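Local coordinates for protein putative enoyl-CoA hydratase (Streptomyces coelicolor A3, PDB 3G64) that probably catalyses the hydration of enoyl-CoA thioesters or a related reaction on an acyl-CoA, at residues Ala118-Val123 with Pro142-Ala147; Gly128-Leu133 with Phe146-Thr151; Ala135-Ala140 with Leu195-Thr200. All coordinates share one frame; numbering follows the deposited sequence.

Contact 1 of 3, residues Ala118-Val123 with Pro142-Ala147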
loop_
_atom_site.group_PDB
_atom_site.type_symbol
_atom_site.label_atom_id
_atom_site.label_comp_id
_atom_site.label_asym_id
_atom_site.label_seq_id
_atom_site.Cartn_x
_atom_site.Cartn_y
_atom_site.Cartn_z
ATOM N N ALA A 118 9.271 -10.431 -15.674
ATOM C CA ALA A 118 9.325 -11.871 -15.373
ATOM C C ALA A 118 8.303 -12.629 -16.206
ATOM O O ALA A 118 7.100 -12.302 -16.192
ATOM C CB ALA A 118 9.104 -12.128 -13.875
ATOM N N ALA A 119 8.785 -13.616 -16.958
ATOM C CA ALA A 119 7.927 -14.422 -17.830
ATOM C C ALA A 119 7.545 -15.663 -17.036
ATOM O O ALA A 119 8.367 -16.575 -16.877
ATOM C CB ALA A 119 8.702 -14.823 -19.114
ATOM N N LEU A 120 6.322 -15.701 -16.514
ATOM C CA LEU A 120 5.962 -16.714 -15.514
ATOM C C LEU A 120 5.054 -17.823 -16.039
ATOM O O LEU A 120 4.142 -17.572 -16.829
ATOM C CB LEU A 120 5.258 -16.063 -14.319
ATOM C CG LEU A 120 5.985 -14.922 -13.578
ATOM C CD1 LEU A 120 5.068 -14.402 -12.498
ATOM C CD2 LEU A 120 7.265 -15.461 -12.972
ATOM N N HIS A 121 5.278 -19.029 -15.523
ATOM C CA HIS A 121 4.462 -20.210 -15.839
ATOM C C HIS A 121 4.845 -21.256 -14.791
ATOM O O HIS A 121 5.956 -21.196 -14.233
ATOM C CB HIS A 121 4.780 -20.731 -17.243
ATOM C CG HIS A 121 6.228 -21.065 -17.440
ATOM N ND1 HIS A 121 6.717 -22.352 -17.354
ATOM C CD2 HIS A 121 7.300 -20.270 -17.685
ATOM C CE1 HIS A 121 8.023 -22.337 -17.543
ATOM N NE2 HIS A 121 8.404 -21.086 -17.740
ATOM N N GLY A 122 3.928 -22.183 -14.510
ATOM C CA GLY A 122 4.123 -23.191 -13.487
ATOM C C GLY A 122 4.619 -22.566 -12.179
ATOM O O GLY A 122 4.251 -21.435 -11.852
ATOM N N VAL A 123 5.458 -23.294 -11.440
ATOM C CA VAL A 123 5.833 -22.877 -10.088
ATOM C C VAL A 123 6.816 -21.702 -10.065
ATOM O O VAL A 123 7.811 -21.681 -10.807
ATOM C CB VAL A 123 6.380 -24.057 -9.244
ATOM C CG1 VAL A 123 7.481 -24.748 -9.968
ATOM C CG2 VAL A 123 6.926 -23.571 -7.913
ATOM N N PRO A 142 -1.769 -19.072 -17.362
ATOM C CA PRO A 142 -2.739 -19.560 -16.373
ATOM C C PRO A 142 -2.220 -20.665 -15.490
ATOM O O PRO A 142 -2.890 -20.955 -14.490
ATOM C CB PRO A 142 -3.886 -20.123 -17.249
ATOM C CG PRO A 142 -3.814 -19.332 -18.511
ATOM C CD PRO A 142 -2.323 -19.073 -18.734
ATOM N N SER A 143 -1.112 -21.316 -15.860
ATOM C CA SER A 143 -0.533 -22.374 -15.020
ATOM C C SER A 143 0.333 -21.799 -13.849
ATOM O O SER A 143 0.886 -22.541 -13.008
ATOM C CB SER A 143 0.314 -23.310 -15.888
ATOM O OG SER A 143 1.542 -22.674 -16.267
ATOM N N THR A 144 0.470 -20.485 -13.812
ATOM C CA THR A 144 1.396 -19.856 -12.851
ATOM C C THR A 144 0.938 -20.053 -11.411
ATOM O O THR A 144 -0.225 -19.790 -11.083
ATOM C CB THR A 144 1.530 -18.347 -13.121
ATOM O OG1 THR A 144 2.112 -18.151 -14.416
ATOM C CG2 THR A 144 2.411 -17.680 -12.041
ATOM N N ARG A 145 1.844 -20.557 -10.575
ATOM C CA ARG A 145 1.580 -20.788 -9.157
ATOM C C ARG A 145 2.680 -20.175 -8.258
ATOM O O ARG A 145 3.793 -20.716 -8.185
ATOM C CB ARG A 145 1.548 -22.283 -8.849
ATOM C CG ARG A 145 0.624 -23.093 -9.756
ATOM C CD ARG A 145 0.760 -24.601 -9.514
ATOM N NE ARG A 145 -0.605 -25.044 -9.397
ATOM C CZ ARG A 145 -1.147 -25.646 -8.346
ATOM N NH1 ARG A 145 -0.421 -26.033 -7.298
ATOM N NH2 ARG A 145 -2.446 -25.905 -8.388
ATOM N N PHE A 146 2.353 -19.084 -7.565
ATOM C CA PHE A 146 3.249 -18.472 -6.579
ATOM C C PHE A 146 3.151 -19.173 -5.238
ATOM O O PHE A 146 2.054 -19.551 -4.788
ATOM C CB PHE A 146 2.862 -17.014 -6.304
ATOM C CG PHE A 146 2.994 -16.096 -7.465
ATOM C CD1 PHE A 146 4.149 -15.337 -7.642
ATOM C CD2 PHE A 146 1.916 -15.914 -8.348
ATOM C CE1 PHE A 146 4.250 -14.407 -8.712
ATOM C CE2 PHE A 146 2.008 -14.999 -9.423
ATOM C CZ PHE A 146 3.184 -14.261 -9.608
ATOM N N ALA A 147 4.288 -19.334 -4.579
ATOM C CA ALA A 147 4.258 -19.796 -3.207
ATOM C C ALA A 147 5.396 -19.153 -2.421
ATOM O O ALA A 147 6.563 -19.322 -2.747
ATOM C CB ALA A 147 4.342 -21.351 -3.151
#
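Gly122 and Val123 meet Ser143, Thr144 and Arg145 in a mostly backbone contact with a single parallel bridge, placed where the crotonase fold passes from its larger sheet to its smaller one: strand 116-120 ends just before it and strand 145-147 begins in it. Two hydrogen bonds join the chains. Gly122 N donates to Ser143 OG at 3.0 Å, almost straight at 164°. Arg145 N donates to Gly122 O at 2.9 Å. With OG held between its own backbone N and carbonyl carbon (chi1 73°), Ser143 can meet the amide while also bonding Asp141 OD2; the short hydroxyl thus links backbone to carboxylate. Gly122 has a positive phi of 48°, a conformation that suits a residue lacking CB. Beyond it, Val123 and Arg145 pair as parallel neighbours, side chains on the same face of the small sheet, with a CA-H...O contact of 3.5 Å from Val123 CA to Arg145 O. Thr144 divides its two branches: OG1 bonds Asp141 O, whereas CG2 lies 4.0 Å from Leu120 CB. On the buried side, Leu120 crosses Phe146 at about a right angle, its CD1 3.5 Å from CZ of the ring. The polar half therefore depends on main-chain groups and small hydroxyls, and the apolar half on Leu120 and Phe146.

Contact 2 of 3, residues Gly128-Leu133 with Phe146-Thr151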
loop_
_atom_site.group_PDB
_atom_site.type_symbol
_atom_site.label_atom_id
_atom_site.label_comp_id
_atom_site.label_asym_id
_atom_site.label_seq_id
_atom_site.Cartn_x
_atom_site.Cartn_y
_atom_site.Cartn_z
ATOM N N GLY A 128 12.195 -17.858 -6.127
ATOM C CA GLY A 128 11.573 -17.677 -7.439
ATOM C C GLY A 128 10.393 -16.709 -7.408
ATOM O O GLY A 128 10.221 -15.856 -8.283
ATOM N N ALA A 129 9.577 -16.830 -6.369
ATOM C CA ALA A 129 8.460 -15.918 -6.189
ATOM C C ALA A 129 8.947 -14.498 -5.842
ATOM O O ALA A 129 8.330 -13.516 -6.251
ATOM C CB ALA A 129 7.513 -16.460 -5.073
ATOM N N VAL A 130 10.056 -14.371 -5.110
ATOM C CA VAL A 130 10.499 -13.017 -4.733
ATOM C C VAL A 130 11.149 -12.316 -5.908
ATOM O O VAL A 130 10.980 -11.103 -6.083
ATOM C CB VAL A 130 11.433 -12.977 -3.494
ATOM C CG1 VAL A 130 11.671 -11.467 -3.029
ATOM C CG2 VAL A 130 10.828 -13.796 -2.362
ATOM N N LEU A 131 11.887 -13.070 -6.719
ATOM C CA LEU A 131 12.435 -12.507 -7.949
ATOM C C LEU A 131 11.300 -12.021 -8.856
ATOM O O LEU A 131 11.368 -10.933 -9.417
ATOM C CB LEU A 131 13.270 -13.561 -8.680
ATOM C CG LEU A 131 14.616 -13.843 -7.997
ATOM C CD1 LEU A 131 15.374 -14.924 -8.776
ATOM C CD2 LEU A 131 15.442 -12.535 -7.883
ATOM N N ALA A 132 10.246 -12.816 -8.970
ATOM C CA ALA A 132 9.080 -12.393 -9.742
ATOM C C ALA A 132 8.486 -11.107 -9.145
ATOM O O ALA A 132 8.186 -10.154 -9.853
ATOM C CB ALA A 132 8.029 -13.512 -9.776
ATOM N N LEU A 133 8.333 -11.086 -7.828
ATOM C CA LEU A 133 7.732 -9.938 -7.154
ATOM C C LEU A 133 8.577 -8.659 -7.339
ATOM O O LEU A 133 8.044 -7.554 -7.385
ATOM C CB LEU A 133 7.598 -10.286 -5.654
ATOM C CG LEU A 133 6.910 -9.318 -4.690
ATOM C CD1 LEU A 133 5.441 -9.146 -5.104
ATOM C CD2 LEU A 133 7.030 -9.865 -3.265
ATOM N N PHE A 146 2.353 -19.084 -7.565
ATOM C CA PHE A 146 3.249 -18.472 -6.579
ATOM C C PHE A 146 3.151 -19.173 -5.238
ATOM O O PHE A 146 2.054 -19.551 -4.788
ATOM C CB PHE A 146 2.862 -17.014 -6.304
ATOM C CG PHE A 146 2.994 -16.096 -7.465
ATOM C CD1 PHE A 146 4.149 -15.337 -7.642
ATOM C CD2 PHE A 146 1.916 -15.914 -8.348
ATOM C CE1 PHE A 146 4.250 -14.407 -8.712
ATOM C CE2 PHE A 146 2.008 -14.999 -9.423
ATOM C CZ PHE A 146 3.184 -14.261 -9.608
ATOM N N ALA A 147 4.288 -19.334 -4.579
ATOM C CA ALA A 147 4.258 -19.796 -3.207
ATOM C C ALA A 147 5.396 -19.153 -2.421
ATOM O O ALA A 147 6.563 -19.322 -2.747
ATOM C CB ALA A 147 4.342 -21.351 -3.151
ATOM N N PHE A 148 5.047 -18.379 -1.400
ATOM C CA PHE A 148 6.076 -17.718 -0.575
ATOM C C PHE A 148 6.323 -18.596 0.614
ATOM O O PHE A 148 5.849 -18.304 1.705
ATOM C CB PHE A 148 5.591 -16.318 -0.167
ATOM C CG PHE A 148 5.457 -15.378 -1.338
ATOM C CD1 PHE A 148 6.541 -14.605 -1.751
ATOM C CD2 PHE A 148 4.280 -15.309 -2.053
ATOM C CE1 PHE A 148 6.426 -13.739 -2.848
ATOM C CE2 PHE A 148 4.161 -14.441 -3.158
ATOM C CZ PHE A 148 5.246 -13.657 -3.544
ATOM N N LEU A 149 7.027 -19.703 0.383
ATOM C CA LEU A 149 7.017 -20.817 1.313
ATOM C C LEU A 149 8.227 -20.903 2.284
ATOM O O LEU A 149 8.563 -21.963 2.789
ATOM C CB LEU A 149 6.795 -22.123 0.540
ATOM C CG LEU A 149 7.642 -22.282 -0.710
ATOM C CD1 LEU A 149 9.146 -22.139 -0.334
ATOM C CD2 LEU A 149 7.334 -23.628 -1.386
ATOM N N PHE A 150 8.864 -19.769 2.568
ATOM C CA PHE A 150 9.971 -19.770 3.540
ATOM C C PHE A 150 9.656 -20.391 4.897
ATOM O O PHE A 150 10.489 -21.124 5.467
ATOM C CB PHE A 150 10.468 -18.322 3.709
ATOM C CG PHE A 150 10.792 -17.687 2.393
ATOM C CD1 PHE A 150 11.915 -18.095 1.689
ATOM C CD2 PHE A 150 9.927 -16.776 1.817
ATOM C CE1 PHE A 150 12.205 -17.559 0.441
ATOM C CE2 PHE A 150 10.212 -16.219 0.573
ATOM C CZ PHE A 150 11.368 -16.607 -0.107
ATOM N N THR A 151 8.483 -20.099 5.452
ATOM C CA THR A 151 8.199 -20.645 6.772
ATOM C C THR A 151 8.122 -22.181 6.723
ATOM O O THR A 151 8.292 -22.850 7.747
ATOM C CB THR A 151 6.920 -20.077 7.394
ATOM O OG1 THR A 151 5.808 -20.416 6.577
ATOM C CG2 THR A 151 6.998 -18.546 7.576
#
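Ala129 and Ala132 of helix 127-134 pack against Phe146 and Phe148 in the buried interior of the crotonase fold, where the helix lies against the chain leaving strand 145-147. The one CH-pi contact places Ala129 CB over a face of the Phe148 ring, 3.9 Å from its centroid and displaced toward the rim. Small alanines suit this side of the helix because they let aromatic rings come close to its backbone. A leucine-aromatic contact adds to this: Leu133 crosses Phe148 at about a right angle, with CD2 3.9 Å from CE1. Phe148 also touches Leu178 and Leu179 of helix 172-181, so it fills the space between two helices. An alanine in its place would probably open a gap there, leaving Ala129 CB without its ring face and Leu133 CD2 without a neighbour from this segment. Phe148 is the centre of an inverse gamma turn, which redirects the chain toward Phe150. Two further contacts are made at ring edges. Ala132 CB meets Phe146 CE1 at 4.0 Å, near the plane of that ring, and Val130 CG2, anti to its own carbonyl carbon, meets the edge of the Phe150 ring, 3.6 Å from CZ.

Contact 3 of 3, residues Ala135-Ala140 with Leu195-Thr200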
loop_
_atom_site.group_PDB
_atom_site.type_symbol
_atom_site.label_atom_id
_atom_site.label_comp_id
_atom_site.label_asym_id
_atom_site.label_seq_id
_atom_site.Cartn_x
_atom_site.Cartn_y
_atom_site.Cartn_z
ATOM N N ALA A 135 10.404 -7.844 -9.976
ATOM C CA ALA A 135 10.316 -7.393 -11.368
ATOM C C ALA A 135 9.317 -6.251 -11.492
ATOM O O ALA A 135 8.373 -6.120 -10.685
ATOM C CB ALA A 135 9.883 -8.592 -12.295
ATOM N N ASP A 136 9.526 -5.401 -12.485
ATOM C CA ASP A 136 8.579 -4.337 -12.737
ATOM C C ASP A 136 7.279 -4.890 -13.308
ATOM O O ASP A 136 6.180 -4.372 -12.995
ATOM C CB ASP A 136 9.224 -3.313 -13.670
ATOM C CG ASP A 136 10.537 -2.785 -13.079
ATOM O OD1 ASP A 136 10.456 -2.025 -12.088
ATOM O OD2 ASP A 136 11.630 -3.181 -13.549
ATOM N N PHE A 137 7.400 -5.947 -14.126
ATOM C CA PHE A 137 6.237 -6.571 -14.770
ATOM C C PHE A 137 6.263 -8.079 -14.552
ATOM O O PHE A 137 7.328 -8.703 -14.645
ATOM C CB PHE A 137 6.178 -6.283 -16.288
ATOM C CG PHE A 137 6.061 -4.823 -16.648
ATOM C CD1 PHE A 137 4.822 -4.256 -16.926
ATOM C CD2 PHE A 137 7.189 -4.027 -16.727
ATOM C CE1 PHE A 137 4.713 -2.913 -17.267
ATOM C CE2 PHE A 137 7.097 -2.661 -17.059
ATOM C CZ PHE A 137 5.856 -2.110 -17.327
ATOM N N ARG A 138 5.088 -8.650 -14.259
ATOM C CA ARG A 138 4.896 -10.101 -14.226
ATOM C C ARG A 138 3.897 -10.508 -15.333
ATOM O O ARG A 138 2.690 -10.230 -15.260
ATOM C CB ARG A 138 4.412 -10.576 -12.851
ATOM C CG ARG A 138 5.528 -10.571 -11.743
ATOM C CD ARG A 138 4.948 -10.404 -10.323
ATOM N NE ARG A 138 4.312 -9.097 -10.222
ATOM C CZ ARG A 138 4.979 -7.942 -10.133
ATOM N NH1 ARG A 138 4.309 -6.798 -10.107
ATOM N NH2 ARG A 138 6.310 -7.917 -10.067
ATOM N N VAL A 139 4.426 -11.143 -16.366
ATOM C CA VAL A 139 3.625 -11.637 -17.498
ATOM C C VAL A 139 3.462 -13.143 -17.308
ATOM O O VAL A 139 4.425 -13.894 -17.386
ATOM C CB VAL A 139 4.329 -11.285 -18.817
ATOM C CG1 VAL A 139 3.628 -11.903 -20.011
ATOM C CG2 VAL A 139 4.436 -9.737 -18.953
ATOM N N ALA A 140 2.237 -13.576 -17.031
ATOM C CA ALA A 140 1.998 -14.892 -16.472
ATOM C C ALA A 140 0.972 -15.649 -17.281
ATOM O O ALA A 140 -0.052 -15.066 -17.671
ATOM C CB ALA A 140 1.476 -14.744 -15.039
ATOM N N LEU A 195 -0.923 -9.266 -8.291
ATOM C CA LEU A 195 0.392 -9.845 -8.605
ATOM C C LEU A 195 0.682 -10.031 -10.089
ATOM O O LEU A 195 1.829 -10.315 -10.442
ATOM C CB LEU A 195 0.561 -11.206 -7.948
ATOM C CG LEU A 195 0.844 -11.260 -6.464
ATOM C CD1 LEU A 195 0.778 -12.729 -5.975
ATOM C CD2 LEU A 195 2.207 -10.638 -6.224
ATOM N N ILE A 196 -0.333 -9.885 -10.950
ATOM C CA ILE A 196 -0.145 -10.098 -12.393
ATOM C C ILE A 196 -0.271 -8.819 -13.193
ATOM O O ILE A 196 -1.272 -8.104 -13.058
ATOM C CB ILE A 196 -1.207 -11.072 -12.953
ATOM C CG1 ILE A 196 -1.189 -12.378 -12.164
ATOM C CG2 ILE A 196 -1.018 -11.310 -14.474
ATOM C CD1 ILE A 196 0.141 -13.030 -12.176
ATOM N N SER A 197 0.711 -8.541 -14.055
ATOM C CA SER A 197 0.656 -7.350 -14.914
ATOM C C SER A 197 -0.061 -7.642 -16.237
ATOM O O SER A 197 -0.738 -6.781 -16.792
ATOM C CB SER A 197 2.072 -6.849 -15.214
ATOM O OG SER A 197 2.859 -6.859 -14.027
ATOM N N GLU A 198 0.113 -8.860 -16.737
ATOM C CA GLU A 198 -0.574 -9.328 -17.942
ATOM C C GLU A 198 -0.814 -10.823 -17.856
ATOM O O GLU A 198 0.118 -11.590 -17.645
ATOM C CB GLU A 198 0.236 -9.039 -19.198
ATOM C CG GLU A 198 -0.455 -9.583 -20.447
ATOM C CD GLU A 198 0.309 -9.315 -21.720
ATOM O OE1 GLU A 198 1.311 -8.565 -21.678
ATOM O OE2 GLU A 198 -0.106 -9.862 -22.767
ATOM N N LEU A 199 -2.068 -11.231 -17.973
ATOM C CA LEU A 199 -2.389 -12.648 -17.979
ATOM C C LEU A 199 -2.421 -13.090 -19.433
ATOM O O LEU A 199 -3.100 -12.488 -20.241
ATOM C CB LEU A 199 -3.748 -12.906 -17.331
ATOM C CG LEU A 199 -4.105 -14.393 -17.305
ATOM C CD1 LEU A 199 -3.141 -15.147 -16.401
ATOM C CD2 LEU A 199 -5.536 -14.575 -16.853
ATOM N N THR A 200 -1.663 -14.119 -19.772
ATOM C CA THR A 200 -1.623 -14.596 -21.143
ATOM C C THR A 200 -2.383 -15.899 -21.289
ATOM O O THR A 200 -2.877 -16.483 -20.318
ATOM C CB THR A 200 -0.191 -14.858 -21.604
ATOM O OG1 THR A 200 0.276 -16.076 -21.013
ATOM C CG2 THR A 200 0.724 -13.710 -21.193
HETATM O O HOH W 1 3.322 -4.266 -13.283
#
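Arg138 O is gripped by two successive amides, Ser197 N at 2.9 Å in the carbonyl plane and Glu198 N at 3.3 Å, tilted 26° from it. This shared acceptor starts the parallel pairing of strand 137-140 with strand 198-199, the outermost strand on this side of the larger crotonase sheet. Before the strand proper, Ser197 supplies a side chain where a backbone acceptor might be expected: its OG accepts from Arg138 N at 2.9 Å. The same hydroxyl donates at 2.7 Å from OG to a water, which in turn donates to Asp136 O. Farther along, Ala140 N bonds Glu198 O, and Thr200 N bonds Ala140 O, continuing the pairing.

The Arg138 side chain bends at chi3 (-64°), carrying NE to Leu195 O at 2.8 Å with that oxygen in the guanidinium plane. NH2 bonds Ala135 O and also Ala132 O, so one guanidinium gathers carbonyls from the end of helix 127-134 and from the loop at Leu195. A positive group would probably be favoured beside that helix end, which suits a buried arginine. Arg138 packs on Gly173 and Phe137 on Leu181, both of the third subunit. On opposite faces of the strand pair, Val139 CG1 meets Thr200 CG2 at 3.6 Å, while Ala140, small enough to admit a branched neighbour, has CB 3.6 Å from Ile196 CD1.

From the N terminus, strand 116-120 opens the first loop, which contact 1 closes when the chain returns at 142-147. Helix 127-134 begins inside that loop, and contact 2 closes on the chain just beyond, sharing Phe146 and Ala147 with contact 1. Contact 3 starts inside both loops, at 135-140, and closes much later at 195-200, so it crosses both. The first segments of contacts 1 and 3 hold adjacent strands of the larger sheet, joined by Leu120 N and Val139 O; contact 2 adds the helix, which meets contact 1 through Leu120 and Ala132. Phe146 also packs on Ile196 of contact 3, tying the small sheet to the approach of the larger sheet's edge strand.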